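Local coordinates for protein cellulose 1,4-beta-cellobiosidase (PDB 3ZQX) that is the family 3b carbohydrate-binding module of a cellulosomal cellobiohydrolase, a calcium-containing beta-sandwich domain that probably helps the enzyme engage cellulose, at residues 25-29 against 88-92. The protein carries 1 engineered substitution. Sequence-based numbering, arbitrary orientation.
Sequences IVNTG and LPAGG
Asn27, the last residue of strand 15-27, meets the type II beta turn Pro89-Gly92 through two backbone hydrogen bonds. Its N gives a nearly straight one to Gly92 O at 2.8 Å; its O accepts a more bent one (132°) from Gly91 N, also at 2.8 Å. The turn is closed internally by Gly92 N on Pro89 O, and Gly91 sits at a positive phi, as the third position of a type II turn usually does. The Asn27 side chain lies against one face of this turn, over Pro89 O and Ala90 CA. With CG anti to the backbone N (chi1 -173°), ND2 donates to Leu88 O at 3.2 Å; that oxygen lies in the amide plane, whereas the donor stands about 45° out of the carbonyl plane. ND2 also donates to Arg31 O, while OD1 accepts from Gly29 N at 3.2 Å, making an Asx turn. Nearer the backbone, Leu88 CD2 packs 4.0 Å from both Asn27 CB and Ile25 CG2, the Ile25 and Leu88 side chains crossing roughly at right angles. Beyond the strand, where the chain turns at Gly29, Ala90 CB comes to 3.3 Å from Gly29 O. Bonds from both amide ends, to three backbone partners, fix the rotation of this buried group, so that one asparagine ties the strand end, and the chain following it at Gly29 and Arg31, to the loop preceding strand 97-103.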
ATOM      1  N   ILE A  25      -3.166  -4.672   7.180  1.00  8.80           N
ATOM      2  CA  ILE A  25      -3.670  -3.585   8.007  1.00  9.08           C
ATOM      3  C   ILE A  25      -4.196  -4.176   9.302  1.00  9.10           C
ATOM      4  O   ILE A  25      -5.082  -5.026   9.286  1.00 10.04           O
ATOM      5  CB  ILE A  25      -4.768  -2.773   7.297  1.00  9.00           C
ATOM      6  CG1 ILE A  25      -4.197  -2.109   6.039  1.00 10.13           C
ATOM      7  CG2 ILE A  25      -5.350  -1.731   8.251  1.00 10.45           C
ATOM      8  CD1 ILE A  25      -5.247  -1.479   5.154  1.00 11.89           C
ATOM      9  N   VAL A  26      -3.630  -3.731  10.420  1.00  8.82           N
ATOM     10  CA  VAL A  26      -3.949  -4.294  11.728  1.00  8.94           C
ATOM     11  C   VAL A  26      -4.626  -3.227  12.568  1.00  8.87           C
ATOM     12  O   VAL A  26      -4.111  -2.116  12.683  1.00  9.74           O
ATOM     13  CB  VAL A  26      -2.670  -4.775  12.443  1.00 10.60           C
ATOM     14  CG1 VAL A  26      -3.020  -5.390  13.784  1.00 12.58           C
ATOM     15  CG2 VAL A  26      -1.909  -5.778  11.575  1.00 11.62           C
ATOM     16  N   ASN A  27      -5.787  -3.544  13.144  1.00  9.04           N
ATOM     17  CA  ASN A  27      -6.475  -2.577  13.976  1.00  9.00           C
ATOM     18  C   ASN A  27      -6.075  -2.860  15.411  1.00  9.13           C
ATOM     19  O   ASN A  27      -6.621  -3.755  16.058  1.00 11.59           O
ATOM     20  CB  ASN A  27      -7.980  -2.767  13.791  1.00  9.49           C
ATOM     21  CG  ASN A  27      -8.778  -1.700  14.478  1.00  9.34           C
ATOM     22  OD1 ASN A  27      -8.248  -0.942  15.285  1.00 11.91           O
ATOM     23  ND2 ASN A  27     -10.066  -1.623  14.159  1.00  9.63           N
ATOM     24  N   THR A  28      -5.196  -2.014  15.940  1.00 10.40           N
ATOM     25  CA  THR A  28      -4.636  -2.221  17.270  1.00 11.34           C
ATOM     26  C   THR A  28      -5.393  -1.438  18.325  1.00 12.13           C
ATOM     27  O   THR A  28      -5.080  -1.534  19.510  1.00 15.05           O
ATOM     28  CB  THR A  28      -3.143  -1.811  17.362  1.00 14.01           C
ATOM     29  OG1 THR A  28      -3.021  -0.387  17.250  1.00 19.20           O
ATOM     30  CG2 THR A  28      -2.318  -2.490  16.286  1.00 15.08           C
ATOM     31  N   GLY A  29      -6.388  -0.668  17.892  1.00 12.00           N
ATOM     32  CA  GLY A  29      -7.154   0.171  18.795  1.00 12.17           C
ATOM     33  C   GLY A  29      -8.411  -0.506  19.297  1.00 12.22           C
ATOM     34  O   GLY A  29      -8.620  -1.705  19.086  1.00 13.45           O
ATOM     35  N   LEU A  88     -13.641  -4.018   9.773  1.00 11.38           N
ATOM     36  CA  LEU A  88     -12.357  -4.370  10.363  1.00 10.97           C
ATOM     37  C   LEU A  88     -12.452  -4.153  11.872  1.00 10.77           C
ATOM     38  O   LEU A  88     -12.367  -3.011  12.343  1.00 10.85           O
ATOM     39  CB  LEU A  88     -11.235  -3.514   9.778  1.00 11.74           C
ATOM     40  CG  LEU A  88      -9.858  -3.754  10.399  1.00 11.37           C
ATOM     41  CD1 LEU A  88      -9.372  -5.170  10.105  1.00 15.84           C
ATOM     42  CD2 LEU A  88      -8.860  -2.715   9.914  1.00 15.72           C
ATOM     43  N   PRO A  89     -12.736  -5.215  12.630  1.00 10.77           N
ATOM     44  CA  PRO A  89     -12.964  -5.021  14.064  1.00 11.40           C
ATOM     45  C   PRO A  89     -11.707  -4.639  14.840  1.00 10.05           C
ATOM     46  O   PRO A  89     -10.581  -4.927  14.427  1.00 10.83           O
ATOM     47  CB  PRO A  89     -13.450  -6.400  14.517  1.00 13.12           C
ATOM     48  CG  PRO A  89     -12.772  -7.342  13.585  1.00 13.31           C
ATOM     49  CD  PRO A  89     -12.815  -6.637  12.248  1.00 11.82           C
ATOM     50  N   ALA A  90     -11.923  -4.001  15.981  1.00 11.09           N
ATOM     51  CA  ALA A  90     -10.863  -3.765  16.943  1.00 11.90           C
ATOM     52  C   ALA A  90     -10.159  -5.079  17.234  1.00 11.08           C
ATOM     53  O   ALA A  90     -10.798  -6.100  17.496  1.00 11.87           O
ATOM     54  CB  ALA A  90     -11.448  -3.184  18.228  1.00 13.56           C
ATOM     55  N   GLY A  91      -8.834  -5.042  17.171  1.00 12.21           N
ATOM     56  CA  GLY A  91      -8.015  -6.215  17.401  1.00 14.74           C
ATOM     57  C   GLY A  91      -7.829  -7.089  16.174  1.00 14.97           C
ATOM     58  O   GLY A  91      -7.014  -8.014  16.198  1.00 19.64           O
ATOM     59  N   GLY A  92      -8.569  -6.816  15.102  1.00 12.09           N
ATOM     60  CA  GLY A  92      -8.511  -7.647  13.914  1.00 12.18           C
ATOM     61  C   GLY A  92      -7.508  -7.155  12.898  1.00 10.87           C
ATOM     62  O   GLY A  92      -6.834  -6.150  13.098  1.00 11.38           O
TER